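N-acetyltransferase (Trypanosoma brucei, PDB 3I3G) probably acetylates the amino group of D-glucosamine 6-phosphate with acetyl-CoA, giving N-acetyl-D-glucosamine 6-phosphate on the route to UDP-N-acetylglucosamine. Local coordinates at residues G75-P87 / V96-Y108. Residues are numbered along the deposited sequence; the frame is centred on the assembly and turned at random.
Sequences GRIVGSASLMIQP and VGHIEDVVVDPSY. Unlike the reference sequence in segment 75-87: Arg76 (reference Gly).
Met84 of strand 76-86 packs along His98 and Glu100 of the antiparallel strand 96-104. Its CB rests against His98, 3.8 Å from the carbonyl O and 4.0 Å from CB; CG runs past the same carbonyl; SD comes alongside Glu100 CG. A bend at the last torsion (chi3 -54°) brings CE over both neighbouring side chains, 3.5 Å from Glu100 CG and 3.7 Å from His98 CB. Gln86 of the second subunit packs on Met84 and on Glu100, placing this face of the hairpin at the dimer contact. Paired backbone hydrogen bonds join Met84 with His98 and Ser82 with Glu100, but between Ser82 and Ser80 the register slips by one residue. In this bulge Asp101 has a left-handed backbone (phi 52°, psi 61°), and one water bonds to its O, to Ser80 OG and to Ser82 OG. Ser80 OG is also hydrogen-bonded to His34, and Ser82 OG to Thr66; Asp101 OD2 forms a salt bridge with Lys88 of the second subunit. Past the bulge, Val78 CG2 stands over the centre of the Tyr108 ring, 4.0 Å from the centroid, as a CH-pi contact. Arg76, which differs from the reference sequence, bends at chi3 so that NH1 meets Asp105 OD1 at 2.8 Å in a salt bridge, the guanidinium and carboxylate planes nearly perpendicular. Asp105 OD2 takes the N-H of Ser107 in an Asx turn. An antiparallel hairpin whose second strand bulges, here at Asp101, then leads through helix 113-127 to the parallel strand 132-137, is characteristic of the GNAT fold, where this bulge commonly adjoins the acetyl-CoA site.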
ATOM      1  N   GLY A  75     -10.175 -28.204  -2.769  1.00 16.51           N
ATOM      2  CA  GLY A  75      -9.802 -27.054  -1.956  1.00 16.11           C
ATOM      3  C   GLY A  75      -8.513 -26.392  -2.408  1.00 15.74           C
ATOM      4  O   GLY A  75      -7.982 -25.521  -1.719  1.00 15.70           O
ATOM      5  N   ARG A  76      -8.006 -26.796  -3.568  1.00 15.35           N
ATOM      6  CA  ARG A  76      -6.758 -26.227  -4.068  1.00 15.01           C
ATOM      7  C   ARG A  76      -6.939 -24.763  -4.458  1.00 14.69           C
ATOM      8  O   ARG A  76      -7.879 -24.411  -5.171  1.00 14.57           O
ATOM      9  CB  ARG A  76      -6.212 -27.035  -5.249  1.00 15.05           C
ATOM     10  CG  ARG A  76      -4.722 -26.823  -5.485  1.00 15.22           C
ATOM     11  CD  ARG A  76      -4.178 -27.747  -6.564  1.00 15.56           C
ATOM     12  NE  ARG A  76      -4.561 -27.311  -7.902  1.00 15.87           N
ATOM     13  CZ  ARG A  76      -3.857 -26.458  -8.637  1.00 16.11           C
ATOM     14  NH1 ARG A  76      -2.730 -25.944  -8.163  1.00 16.53           N
ATOM     15  NH2 ARG A  76      -4.278 -26.116  -9.846  1.00 16.63           N
ATOM     16  N   ILE A  77      -6.038 -23.915  -3.975  1.00 14.36           N
ATOM     17  CA  ILE A  77      -6.091 -22.487  -4.261  1.00 14.01           C
ATOM     18  C   ILE A  77      -5.361 -22.186  -5.565  1.00 13.86           C
ATOM     19  O   ILE A  77      -4.156 -22.414  -5.674  1.00 13.84           O
ATOM     20  CB  ILE A  77      -5.462 -21.665  -3.121  1.00 14.03           C
ATOM     21  CG1 ILE A  77      -6.120 -22.018  -1.784  1.00 14.00           C
ATOM     22  CG2 ILE A  77      -5.586 -20.175  -3.405  1.00 13.99           C
ATOM     23  CD1 ILE A  77      -7.584 -21.624  -1.694  1.00 14.07           C
ATOM     24  N   VAL A  78      -6.093 -21.668  -6.547  1.00 13.58           N
ATOM     25  CA  VAL A  78      -5.542 -21.468  -7.884  1.00 13.39           C
ATOM     26  C   VAL A  78      -5.526 -20.003  -8.313  1.00 13.24           C
ATOM     27  O   VAL A  78      -5.128 -19.682  -9.432  1.00 13.15           O
ATOM     28  CB  VAL A  78      -6.319 -22.285  -8.933  1.00 13.36           C
ATOM     29  CG1 VAL A  78      -6.217 -23.771  -8.624  1.00 13.57           C
ATOM     30  CG2 VAL A  78      -7.772 -21.842  -8.979  1.00 13.44           C
ATOM     31  N   GLY A  79      -5.957 -19.117  -7.420  1.00 13.07           N
ATOM     32  CA  GLY A  79      -5.958 -17.687  -7.707  1.00 12.99           C
ATOM     33  C   GLY A  79      -6.060 -16.856  -6.446  1.00 12.88           C
ATOM     34  O   GLY A  79      -6.758 -17.229  -5.503  1.00 12.86           O
ATOM     35  N   SER A  80      -5.361 -15.726  -6.423  1.00 12.92           N
ATOM     36  CA  SER A  80      -5.391 -14.848  -5.262  1.00 12.92           C
ATOM     37  C   SER A  80      -5.115 -13.393  -5.623  1.00 13.01           C
ATOM     38  O   SER A  80      -4.353 -13.100  -6.546  1.00 12.95           O
ATOM     39  CB  SER A  80      -4.387 -15.315  -4.207  1.00 12.90           C
ATOM     40  OG  SER A  80      -4.444 -14.492  -3.053  1.00 12.71           O
ATOM     41  N   ALA A  81      -5.743 -12.491  -4.878  1.00 13.13           N
ATOM     42  CA  ALA A  81      -5.504 -11.059  -5.008  1.00 13.32           C
ATOM     43  C   ALA A  81      -5.892 -10.388  -3.697  1.00 13.52           C
ATOM     44  O   ALA A  81      -6.926 -10.709  -3.115  1.00 13.56           O
ATOM     45  CB  ALA A  81      -6.307 -10.486  -6.162  1.00 13.32           C
ATOM     46  N   SER A  82      -5.060  -9.463  -3.229  1.00 13.79           N
ATOM     47  CA  SER A  82      -5.297  -8.819  -1.940  1.00 14.11           C
ATOM     48  C   SER A  82      -5.620  -7.337  -2.088  1.00 14.43           C
ATOM     49  O   SER A  82      -5.178  -6.686  -3.034  1.00 14.37           O
ATOM     50  CB  SER A  82      -4.096  -9.013  -1.013  1.00 14.10           C
ATOM     51  OG  SER A  82      -3.931 -10.380  -0.675  1.00 13.96           O
ATOM     52  N   LEU A  83      -6.393  -6.812  -1.142  1.00 14.87           N
ATOM     53  CA  LEU A  83      -6.824  -5.421  -1.186  1.00 15.35           C
ATOM     54  C   LEU A  83      -6.575  -4.713   0.141  1.00 15.86           C
ATOM     55  O   LEU A  83      -6.964  -5.201   1.202  1.00 15.88           O
ATOM     56  CB  LEU A  83      -8.309  -5.335  -1.548  1.00 15.23           C
ATOM     57  CG  LEU A  83      -8.910  -3.929  -1.576  1.00 15.13           C
ATOM     58  CD1 LEU A  83      -8.237  -3.085  -2.647  1.00 15.01           C
ATOM     59  CD2 LEU A  83     -10.416  -3.983  -1.798  1.00 15.18           C
ATOM     60  N   MET A  84      -5.921  -3.560   0.070  1.00 16.60           N
ATOM     61  CA  MET A  84      -5.684  -2.735   1.246  1.00 17.37           C
ATOM     62  C   MET A  84      -6.349  -1.381   1.041  1.00 17.53           C
ATOM     63  O   MET A  84      -5.935  -0.605   0.182  1.00 17.64           O
ATOM     64  CB  MET A  84      -4.185  -2.550   1.478  1.00 17.57           C
ATOM     65  CG  MET A  84      -3.394  -3.846   1.537  1.00 18.81           C
ATOM     66  SD  MET A  84      -1.633  -3.573   1.810  1.00 21.57           S
ATOM     67  CE  MET A  84      -1.249  -2.445   0.472  1.00 20.72           C
ATOM     68  N   ILE A  85      -7.388  -1.105   1.820  1.00 17.80           N
ATOM     69  CA  ILE A  85      -8.103   0.160   1.701  1.00 18.09           C
ATOM     70  C   ILE A  85      -7.554   1.197   2.676  1.00 18.22           C
ATOM     71  O   ILE A  85      -7.653   1.039   3.893  1.00 18.49           O
ATOM     72  CB  ILE A  85      -9.617  -0.018   1.906  1.00 18.10           C
ATOM     73  CG1 ILE A  85     -10.192  -0.915   0.808  1.00 18.29           C
ATOM     74  CG2 ILE A  85     -10.312   1.334   1.908  1.00 18.17           C
ATOM     75  CD1 ILE A  85     -11.696  -1.096   0.880  1.00 18.58           C
ATOM     76  N   GLN A  86      -6.969   2.258   2.131  1.00 18.27           N
ATOM     77  CA  GLN A  86      -6.330   3.279   2.952  1.00 18.25           C
ATOM     78  C   GLN A  86      -7.031   4.629   2.852  1.00 18.00           C
ATOM     79  O   GLN A  86      -7.055   5.249   1.787  1.00 18.00           O
ATOM     80  CB  GLN A  86      -4.857   3.419   2.570  1.00 18.44           C
ATOM     81  CG  GLN A  86      -3.993   2.256   3.025  1.00 19.13           C
ATOM     82  CD  GLN A  86      -2.592   2.320   2.457  1.00 20.16           C
ATOM     83  OE1 GLN A  86      -2.383   2.797   1.341  1.00 20.65           O
ATOM     84  NE2 GLN A  86      -1.620   1.837   3.223  1.00 20.61           N
ATOM     85  N   PRO A  87      -7.604   5.088   3.972  1.00 17.73           N
ATOM     86  CA  PRO A  87      -8.242   6.394   4.037  1.00 17.45           C
ATOM     87  C   PRO A  87      -7.199   7.499   3.945  1.00 17.12           C
ATOM     88  O   PRO A  87      -6.093   7.349   4.466  1.00 17.07           O
ATOM     89  CB  PRO A  87      -8.895   6.403   5.428  1.00 17.52           C
ATOM     90  CG  PRO A  87      -8.852   4.984   5.908  1.00 17.63           C
ATOM     91  CD  PRO A  87      -7.659   4.379   5.259  1.00 17.74           C
ATOM     92  N   VAL A  96      -8.162   5.123  -0.808  1.00 16.54           N
ATOM     93  CA  VAL A  96      -7.523   4.572  -1.992  1.00 16.43           C
ATOM     94  C   VAL A  96      -7.416   3.058  -1.855  1.00 16.35           C
ATOM     95  O   VAL A  96      -6.952   2.550  -0.835  1.00 16.29           O
ATOM     96  CB  VAL A  96      -6.116   5.156  -2.196  1.00 16.37           C
ATOM     97  CG1 VAL A  96      -5.380   4.398  -3.291  1.00 16.40           C
ATOM     98  CG2 VAL A  96      -6.201   6.641  -2.522  1.00 16.53           C
ATOM     99  N   GLY A  97      -7.855   2.341  -2.884  1.00 16.21           N
ATOM    100  CA  GLY A  97      -7.755   0.886  -2.894  1.00 16.01           C
ATOM    101  C   GLY A  97      -6.419   0.415  -3.437  1.00 16.00           C
ATOM    102  O   GLY A  97      -6.092   0.653  -4.599  1.00 15.98           O
ATOM    103  N   HIS A  98      -5.643  -0.250  -2.587  1.00 15.86           N
ATOM    104  CA  HIS A  98      -4.347  -0.783  -2.983  1.00 15.87           C
ATOM    105  C   HIS A  98      -4.446  -2.281  -3.238  1.00 15.84           C
ATOM    106  O   HIS A  98      -4.641  -3.060  -2.306  1.00 15.78           O
ATOM    107  CB  HIS A  98      -3.305  -0.524  -1.894  1.00 15.96           C
ATOM    108  CG  HIS A  98      -3.048   0.927  -1.632  1.00 16.15           C
ATOM    109  ND1 HIS A  98      -1.927   1.580  -2.097  1.00 16.80           N
ATOM    110  CD2 HIS A  98      -3.766   1.852  -0.953  1.00 16.52           C
ATOM    111  CE1 HIS A  98      -1.966   2.844  -1.717  1.00 16.58           C
ATOM    112  NE2 HIS A  98      -3.071   3.035  -1.020  1.00 16.58           N
ATOM    113  N   ILE A  99      -4.315  -2.679  -4.499  1.00 15.77           N
ATOM    114  CA  ILE A  99      -4.326  -4.094  -4.855  1.00 15.76           C
ATOM    115  C   ILE A  99      -2.913  -4.664  -4.815  1.00 15.84           C
ATOM    116  O   ILE A  99      -1.981  -4.081  -5.370  1.00 15.79           O
ATOM    117  CB  ILE A  99      -4.957  -4.332  -6.239  1.00 15.72           C
ATOM    118  CG1 ILE A  99      -6.457  -4.029  -6.193  1.00 15.54           C
ATOM    119  CG2 ILE A  99      -4.723  -5.765  -6.697  1.00 15.70           C
ATOM    120  CD1 ILE A  99      -7.182  -4.300  -7.498  1.00 15.52           C
ATOM    121  N   GLU A 100      -2.762  -5.804  -4.147  1.00 15.96           N
ATOM    122  CA  GLU A 100      -1.452  -6.402  -3.927  1.00 16.29           C
ATOM    123  C   GLU A 100      -1.436  -7.886  -4.266  1.00 16.19           C
ATOM    124  O   GLU A 100      -2.466  -8.559  -4.213  1.00 16.13           O
ATOM    125  CB  GLU A 100      -1.034  -6.227  -2.464  1.00 16.39           C
ATOM    126  CG  GLU A 100      -0.739  -4.794  -2.055  1.00 17.31           C
ATOM    127  CD  GLU A 100       0.652  -4.352  -2.457  1.00 18.41           C
ATOM    128  OE1 GLU A 100       1.575  -5.193  -2.450  1.00 19.41           O
ATOM    129  OE2 GLU A 100       0.826  -3.159  -2.773  1.00 19.29           O
ATOM    130  N   ASP A 101      -0.304  -8.375  -4.667  1.00 16.23           N
ATOM    131  CA  ASP A 101      -0.030  -9.768  -4.765  1.00 16.34           C
ATOM    132  C   ASP A 101      -1.095 -10.514  -5.576  1.00 16.28           C
ATOM    133  O   ASP A 101      -1.770 -11.317  -5.053  1.00 16.18           O
ATOM    134  CB  ASP A 101       0.077 -10.365  -3.375  1.00 16.48           C
ATOM    135  CG  ASP A 101       1.364  -9.943  -2.660  1.00 16.79           C
ATOM    136  OD1 ASP A 101       2.411  -9.979  -3.225  1.00 17.29           O
ATOM    137  OD2 ASP A 101       1.236  -9.520  -1.586  1.00 18.02           O
ATOM    138  N   VAL A 102      -1.247 -10.154  -6.835  1.00 16.28           N
ATOM    139  CA  VAL A 102      -2.169 -10.820  -7.743  1.00 16.34           C
ATOM    140  C   VAL A 102      -1.448 -11.988  -8.408  1.00 16.43           C
ATOM    141  O   VAL A 102      -0.427 -11.800  -9.068  1.00 16.37           O
ATOM    142  CB  VAL A 102      -2.689  -9.857  -8.826  1.00 16.37           C
ATOM    143  CG1 VAL A 102      -3.683 -10.565  -9.738  1.00 16.24           C
ATOM    144  CG2 VAL A 102      -3.322  -8.630  -8.185  1.00 16.23           C
ATOM    145  N   VAL A 103      -1.972 -13.194  -8.223  1.00 16.55           N
ATOM    146  CA  VAL A 103      -1.335 -14.381  -8.779  1.00 16.76           C
ATOM    147  C   VAL A 103      -2.358 -15.429  -9.196  1.00 16.96           C
ATOM    148  O   VAL A 103      -3.319 -15.696  -8.476  1.00 16.84           O
ATOM    149  CB  VAL A 103      -0.345 -15.011  -7.778  1.00 16.77           C
ATOM    150  CG1 VAL A 103      -1.064 -15.411  -6.500  1.00 16.84           C
ATOM    151  CG2 VAL A 103       0.355 -16.213  -8.404  1.00 16.78           C
ATOM    152  N   VAL A 104      -2.144 -16.015 -10.368  1.00 17.29           N
ATOM    153  CA  VAL A 104      -3.018 -17.068 -10.866  1.00 17.71           C
ATOM    154  C   VAL A 104      -2.199 -18.289 -11.258  1.00 18.02           C
ATOM    155  O   VAL A 104      -1.161 -18.169 -11.907  1.00 18.00           O
ATOM    156  CB  VAL A 104      -3.836 -16.599 -12.082  1.00 17.71           C
ATOM    157  CG1 VAL A 104      -4.561 -17.774 -12.720  1.00 17.67           C
ATOM    158  CG2 VAL A 104      -4.819 -15.513 -11.671  1.00 17.79           C
ATOM    159  N   ASP A 105      -2.664 -19.465 -10.852  1.00 18.45           N
ATOM    160  CA  ASP A 105      -1.992 -20.702 -11.213  1.00 18.94           C
ATOM    161  C   ASP A 105      -1.901 -20.803 -12.733  1.00 19.24           C
ATOM    162  O   ASP A 105      -2.901 -20.634 -13.428  1.00 19.18           O
ATOM    163  CB  ASP A 105      -2.737 -21.906 -10.635  1.00 19.03           C
ATOM    164  CG  ASP A 105      -2.020 -23.214 -10.897  1.00 19.34           C
ATOM    165  OD1 ASP A 105      -1.783 -23.967  -9.929  1.00 19.64           O
ATOM    166  OD2 ASP A 105      -1.682 -23.484 -12.068  1.00 20.24           O
ATOM    167  N   PRO A 106      -0.692 -21.067 -13.251  1.00 19.61           N
ATOM    168  CA  PRO A 106      -0.462 -21.163 -14.690  1.00 19.95           C
ATOM    169  C   PRO A 106      -1.429 -22.131 -15.366  1.00 20.20           C
ATOM    170  O   PRO A 106      -1.784 -21.939 -16.530  1.00 20.34           O
ATOM    171  CB  PRO A 106       0.980 -21.684 -14.791  1.00 19.97           C
ATOM    172  CG  PRO A 106       1.368 -22.100 -13.404  1.00 19.87           C
ATOM    173  CD  PRO A 106       0.542 -21.279 -12.479  1.00 19.67           C
ATOM    174  N   SER A 107      -1.853 -23.160 -14.639  1.00 20.53           N
ATOM    175  CA  SER A 107      -2.783 -24.144 -15.181  1.00 20.87           C
ATOM    176  C   SER A 107      -4.131 -23.516 -15.520  1.00 21.03           C
ATOM    177  O   SER A 107      -4.892 -24.057 -16.322  1.00 21.04           O
ATOM    178  CB  SER A 107      -2.979 -25.299 -14.197  1.00 20.86           C
ATOM    179  OG  SER A 107      -1.781 -26.039 -14.034  1.00 21.18           O
ATOM    180  N   TYR A 108      -4.419 -22.371 -14.909  1.00 21.29           N
ATOM    181  CA  TYR A 108      -5.690 -21.684 -15.125  1.00 21.59           C
ATOM    182  C   TYR A 108      -5.518 -20.409 -15.946  1.00 21.87           C
ATOM    183  O   TYR A 108      -6.355 -19.510 -15.893  1.00 21.90           O
ATOM    184  CB  TYR A 108      -6.361 -21.369 -13.786  1.00 21.50           C
ATOM    185  CG  TYR A 108      -6.992 -22.576 -13.133  1.00 21.39           C
ATOM    186  CD1 TYR A 108      -8.357 -22.806 -13.227  1.00 21.12           C
ATOM    187  CD2 TYR A 108      -6.222 -23.496 -12.435  1.00 21.19           C
ATOM    188  CE1 TYR A 108      -8.939 -23.911 -12.638  1.00 21.03           C
ATOM    189  CE2 TYR A 108      -6.796 -24.607 -11.844  1.00 21.18           C
ATOM    190  CZ  TYR A 108      -8.155 -24.807 -11.949  1.00 21.03           C
ATOM    191  OH  TYR A 108      -8.733 -25.911 -11.361  1.00 21.07           O
TER
HETATM  192  O   HOH W   1      -2.948 -12.247  -2.702  1.00 14.33           O
HETATM  193  O   HOH W   2      -0.843  -9.080  -0.065  1.00 19.72           O